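Local atomic coordinates of YesW protein (PDB entry 2ZUX), a protein that cleaves the rhamnogalacturonan backbone of plant cell-wall pectin by endo-type elimination, as a secreted polysaccharide lyase of family 11 that needs calcium or manganese. Residues Ser85-Pro90 with Ile527-Ile532; Phe454-Asp459 with Glu513-Arg518. One frame throughout, in Å; residues are numbered along the deposited sequence.

Contact 1 (Ser85-Pro90 with Ile527-Ile532); sequences SVWAQP and IYTTTI
Trp87, at the end of the last strand of the N-terminal beta-sheet domain, brings the CZ3-CH2 end of its six-membered ring up to Ile527 and Thr529 at the edge of the beta-propeller, where the chain passes from one domain into the other. The bond from CA to CB of Trp87 points toward 527-532, and chi1 of -66° sets CG beside the backbone N, anti to the carbonyl carbon. Its leading atom, CZ3, comes within 3.3 Å of Ile527 O and 3.6 Å of Thr529 CG2, both met obliquely to the ring, while Trp87 CH2 makes a looser apolar contact with Ile527 CG2. Thr529 has OG1 anti to its backbone N (chi1 -165°), and this rotation sorts its branches: the methyl CG2 meets the tryptophan, whereas the hydroxyl OG1 is hydrogen-bonded to Glu514 OE2, a calcium ligand. His92 meets the indole too, and Val13 touches it from within the N-terminal domain.

Beyond the ring, Pro90 takes over the contact through its backbone. Pro90 O lies at the Trp87 ring edge, in its plane, and comes within 4.1 Å of Tyr528 CA. Thr529 N, buried here, finds no hydrogen-bond partner in the model; the nearby Pro90 O, 4.0 Å from Thr529 N, is too distant. What does tie the two backbones together is a single water, which donates to Pro90 O and to Thr529 O, at 2.7 Å from each.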
# COMPACT_ATOMS: atom_id res chain seq x y z
N SER A 85 -4.13 21.89 15.11
CA SER A 85 -3.49 23.17 14.85
C SER A 85 -3.33 23.36 13.34
O SER A 85 -3.54 22.42 12.56
CB SER A 85 -2.15 23.27 15.57
OG SER A 85 -1.29 22.21 15.19
N VAL A 86 -2.99 24.57 12.92
CA VAL A 86 -2.91 24.92 11.50
C VAL A 86 -1.53 24.65 10.93
O VAL A 86 -0.52 25.14 11.46
CB VAL A 86 -3.29 26.41 11.25
CG1 VAL A 86 -3.07 26.80 9.80
CG2 VAL A 86 -4.73 26.68 11.67
N TRP A 87 -1.47 23.88 9.84
CA TRP A 87 -0.22 23.67 9.12
C TRP A 87 0.19 24.95 8.43
O TRP A 87 -0.54 25.48 7.59
CB TRP A 87 -0.40 22.61 8.04
CG TRP A 87 -0.68 21.22 8.47
CD1 TRP A 87 -1.07 20.78 9.71
CD2 TRP A 87 -0.63 20.07 7.63
NE1 TRP A 87 -1.25 19.41 9.69
CE2 TRP A 87 -0.98 18.95 8.42
CE3 TRP A 87 -0.32 19.87 6.28
CZ2 TRP A 87 -1.03 17.65 7.90
CZ3 TRP A 87 -0.36 18.59 5.76
CH2 TRP A 87 -0.72 17.49 6.57
N ALA A 88 1.38 25.43 8.77
CA ALA A 88 1.90 26.67 8.20
C ALA A 88 2.47 26.48 6.79
O ALA A 88 2.74 27.46 6.09
CB ALA A 88 2.93 27.28 9.12
N GLN A 89 2.64 25.22 6.38
CA GLN A 89 3.07 24.87 5.03
C GLN A 89 2.04 23.89 4.43
O GLN A 89 1.25 23.30 5.18
CB GLN A 89 4.46 24.23 5.06
CG GLN A 89 5.57 25.17 5.56
CD GLN A 89 6.84 24.43 5.89
OE1 GLN A 89 6.82 23.43 6.62
NE2 GLN A 89 7.96 24.90 5.37
N PRO A 90 2.00 23.75 3.09
CA PRO A 90 1.04 22.82 2.46
C PRO A 90 1.28 21.34 2.78
O PRO A 90 0.46 20.48 2.45
CB PRO A 90 1.21 23.08 0.96
CG PRO A 90 1.94 24.40 0.86
CD PRO A 90 2.80 24.48 2.08
N ILE A 527 4.27 15.14 4.45
CA ILE A 527 2.93 14.64 4.20
C ILE A 527 2.12 15.76 3.56
O ILE A 527 1.85 16.77 4.20
CB ILE A 527 2.23 14.20 5.50
CG1 ILE A 527 3.12 13.25 6.31
CG2 ILE A 527 0.87 13.56 5.16
CD1 ILE A 527 2.53 12.84 7.66
N TYR A 528 1.74 15.57 2.29
CA TYR A 528 0.91 16.52 1.57
C TYR A 528 -0.54 16.08 1.66
O TYR A 528 -0.85 14.91 1.43
CB TYR A 528 1.32 16.58 0.10
CG TYR A 528 2.65 17.26 -0.16
CD1 TYR A 528 2.70 18.55 -0.69
CD2 TYR A 528 3.85 16.62 0.12
CE1 TYR A 528 3.92 19.18 -0.93
CE2 TYR A 528 5.08 17.24 -0.12
CZ TYR A 528 5.10 18.52 -0.63
OH TYR A 528 6.32 19.12 -0.86
N THR A 529 -1.43 17.00 2.03
CA THR A 529 -2.86 16.77 2.04
C THR A 529 -3.50 17.81 1.14
O THR A 529 -3.05 18.96 1.09
CB THR A 529 -3.46 16.79 3.47
OG1 THR A 529 -4.78 16.23 3.46
CG2 THR A 529 -3.52 18.21 4.05
N THR A 530 -4.53 17.43 0.40
CA THR A 530 -5.15 18.37 -0.53
C THR A 530 -5.89 19.50 0.19
O THR A 530 -6.45 19.31 1.27
CB THR A 530 -6.08 17.65 -1.53
OG1 THR A 530 -6.37 18.55 -2.60
CG2 THR A 530 -7.38 17.20 -0.87
N THR A 531 -5.86 20.68 -0.43
CA THR A 531 -6.69 21.80 0.01
C THR A 531 -7.68 22.22 -1.07
O THR A 531 -8.24 23.32 -1.02
CB THR A 531 -5.86 23.02 0.48
OG1 THR A 531 -5.03 23.47 -0.59
CG2 THR A 531 -5.01 22.64 1.68
N ILE A 532 -7.89 21.35 -2.05
CA ILE A 532 -8.90 21.58 -3.08
C ILE A 532 -10.26 21.18 -2.51
O ILE A 532 -10.45 20.03 -2.11
CB ILE A 532 -8.60 20.79 -4.36
CG1 ILE A 532 -7.25 21.23 -4.95
CG2 ILE A 532 -9.71 20.99 -5.40
CD1 ILE A 532 -6.64 20.25 -5.95
O HOH W 1 -1.36 20.96 0.52

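Contact 2 (Phe454-Asp459 with Glu513-Arg518); sequences FGIWWD and EEVVWR. With CA (calcium ion), chain F; CA (calcium ion), chain E.
Glu513 sets CG beside its own backbone N, anti to the carbonyl carbon (chi1 -58°), and then runs on extended through chi2, so that its carboxylate reaches the backbone of Trp457 in a neighbouring part of the beta-propeller. There Glu513 OE1 accepts a hydrogen bond from Trp457 N at 2.8 Å, with an N-H...O angle of 165°, through the lone pair that faces away from OE2. A backbone bond runs the opposite way, from Glu513 N to Trp457 O at 2.9 Å, so the two residues hold each other at both backbone polar groups of Trp457. The Trp457 indole crosses the carboxylate obliquely, their planes 42° apart, with CE3 coming to 3.3 Å from Glu513 OE1. Trp458 turns its ring edge to the same residue: its CE3 lies 3.4 Å from Glu513 O, close to the ring plane.

On the apolar side, Ile456 slides past Glu513 and meets Val515 at about a right angle, packed tightly with Ile456 CD1 3.4 Å from Val515 CG2. Val515 CG1 sits over the centre of the Trp517 ring.

Each segment also carries a calcium ligand: Asp459 OD1 binds one ion, joined by Asp461, Leu463 O and Glu465, and Glu514 chelates another with both oxygens. The buried Glu513 carboxylate has further partners, OE1 in a salt bridge with Arg464 and OE2 in a hydrogen bond with Tyr547 OH, which probably favour its ionised form.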
# COMPACT_ATOMS: atom_id res chain seq x y z
N PHE A 454 0.98 5.53 -10.55
CA PHE A 454 -0.08 5.53 -9.54
C PHE A 454 -1.27 6.35 -10.04
O PHE A 454 -1.14 7.27 -10.86
CB PHE A 454 0.42 6.18 -8.24
CG PHE A 454 1.11 5.24 -7.26
CD1 PHE A 454 1.95 4.21 -7.68
CD2 PHE A 454 0.95 5.45 -5.90
CE1 PHE A 454 2.60 3.38 -6.75
CE2 PHE A 454 1.58 4.63 -4.97
CZ PHE A 454 2.41 3.60 -5.39
N GLY A 455 -2.44 6.00 -9.52
CA GLY A 455 -3.62 6.87 -9.56
C GLY A 455 -3.86 7.35 -8.15
O GLY A 455 -3.61 6.62 -7.19
N ILE A 456 -4.29 8.61 -8.04
CA ILE A 456 -4.55 9.24 -6.75
C ILE A 456 -5.80 10.11 -6.79
O ILE A 456 -6.01 10.86 -7.76
CB ILE A 456 -3.33 10.08 -6.29
CG1 ILE A 456 -3.56 10.62 -4.88
CG2 ILE A 456 -3.03 11.21 -7.29
CD1 ILE A 456 -2.37 11.33 -4.29
N TRP A 457 -6.63 10.03 -5.75
CA TRP A 457 -7.75 10.98 -5.60
C TRP A 457 -7.22 12.22 -4.90
O TRP A 457 -6.94 12.18 -3.70
CB TRP A 457 -8.92 10.36 -4.83
CG TRP A 457 -9.60 9.28 -5.63
CD1 TRP A 457 -10.31 9.46 -6.79
CD2 TRP A 457 -9.61 7.87 -5.37
NE1 TRP A 457 -10.76 8.24 -7.27
CE2 TRP A 457 -10.34 7.26 -6.41
CE3 TRP A 457 -9.06 7.07 -4.35
CZ2 TRP A 457 -10.54 5.87 -6.47
CZ3 TRP A 457 -9.27 5.69 -4.41
CH2 TRP A 457 -10.00 5.11 -5.47
N TRP A 458 -7.07 13.30 -5.66
CA TRP A 458 -6.42 14.52 -5.15
C TRP A 458 -7.28 15.77 -5.21
O TRP A 458 -7.31 16.54 -4.24
CB TRP A 458 -5.11 14.77 -5.91
CG TRP A 458 -4.36 15.94 -5.39
CD1 TRP A 458 -4.21 17.16 -6.00
CD2 TRP A 458 -3.66 16.03 -4.14
NE1 TRP A 458 -3.44 17.99 -5.21
CE2 TRP A 458 -3.10 17.33 -4.06
CE3 TRP A 458 -3.44 15.14 -3.08
CZ2 TRP A 458 -2.33 17.75 -2.97
CZ3 TRP A 458 -2.69 15.57 -1.99
CH2 TRP A 458 -2.14 16.86 -1.95
N ASP A 459 -7.96 16.00 -6.33
CA ASP A 459 -8.81 17.18 -6.44
C ASP A 459 -10.21 16.89 -5.93
O ASP A 459 -10.44 15.89 -5.23
CB ASP A 459 -8.77 17.78 -7.86
CG ASP A 459 -9.46 16.91 -8.90
OD1 ASP A 459 -10.23 15.98 -8.54
OD2 ASP A 459 -9.22 17.17 -10.09
N GLU A 513 -6.59 11.29 -0.99
CA GLU A 513 -5.39 10.61 -0.53
C GLU A 513 -4.25 11.58 -0.26
O GLU A 513 -4.03 12.50 -1.02
CB GLU A 513 -4.98 9.58 -1.57
CG GLU A 513 -6.06 8.55 -1.86
CD GLU A 513 -5.64 7.55 -2.91
OE1 GLU A 513 -5.90 7.83 -4.10
OE2 GLU A 513 -5.04 6.52 -2.54
N GLU A 514 -3.55 11.36 0.85
CA GLU A 514 -2.33 12.10 1.16
C GLU A 514 -1.16 11.45 0.45
O GLU A 514 -1.21 10.26 0.07
CB GLU A 514 -2.07 12.11 2.67
CG GLU A 514 -2.96 13.04 3.47
CD GLU A 514 -4.45 12.73 3.34
OE1 GLU A 514 -4.86 11.58 3.64
OE2 GLU A 514 -5.22 13.63 2.93
N VAL A 515 -0.09 12.22 0.27
CA VAL A 515 1.16 11.69 -0.26
C VAL A 515 2.26 11.96 0.73
O VAL A 515 2.39 13.07 1.25
CB VAL A 515 1.55 12.32 -1.60
CG1 VAL A 515 2.72 11.55 -2.21
CG2 VAL A 515 0.38 12.34 -2.56
N VAL A 516 3.06 10.93 1.00
CA VAL A 516 4.25 11.07 1.82
C VAL A 516 5.45 10.93 0.89
O VAL A 516 5.66 9.86 0.30
CB VAL A 516 4.32 9.99 2.91
CG1 VAL A 516 5.54 10.21 3.81
CG2 VAL A 516 3.02 9.97 3.73
N TRP A 517 6.21 12.02 0.72
CA TRP A 517 7.47 11.99 -0.03
C TRP A 517 8.60 12.35 0.92
O TRP A 517 8.45 13.22 1.78
CB TRP A 517 7.50 13.02 -1.16
CG TRP A 517 6.78 12.69 -2.44
CD1 TRP A 517 7.12 11.73 -3.35
CD2 TRP A 517 5.66 13.39 -2.98
NE1 TRP A 517 6.24 11.77 -4.42
CE2 TRP A 517 5.35 12.78 -4.22
CE3 TRP A 517 4.88 14.46 -2.53
CZ2 TRP A 517 4.28 13.22 -5.02
CZ3 TRP A 517 3.83 14.90 -3.32
CH2 TRP A 517 3.54 14.27 -4.55
N ARG A 518 9.76 11.73 0.74
CA ARG A 518 10.96 12.16 1.45
C ARG A 518 11.47 13.47 0.86
O ARG A 518 11.20 13.79 -0.31
CB ARG A 518 12.05 11.10 1.34
CG ARG A 518 12.50 10.82 -0.08
CD ARG A 518 13.76 10.00 -0.10
NE ARG A 518 14.10 9.61 -1.47
CZ ARG A 518 15.03 10.20 -2.20
NH1 ARG A 518 15.73 11.21 -1.71
NH2 ARG A 518 15.27 9.77 -3.44
CA CA F . -10.53 13.74 -8.72
CA CA E . -7.33 12.36 3.28
O HOH W 2 -10.32 13.30 -6.31
O HOH W 3 -8.07 14.58 2.59

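How the contacts relate
Along the chain the order is 85-90, 454-459, 513-518, 527-532, so the whole of contact 2 falls between the two halves of contact 1. Strands 514-519 and 524-528 are consecutive, antiparallel neighbours in one propeller sheet, which also takes in strand 91-95, the strand that follows strand 76-87 of the N-terminal sheet; early and late parts of the chain thus complete a blade together. Contact 2 joins that blade to the sheet of strand 454-456, and contact 1 joins it to the N-terminal domain. Their centres are 13 Å apart, and they touch directly: Thr530 OG1 lies 2.8 Å from Trp458 O, a probable hydrogen bond, linking domain interface and blade interface.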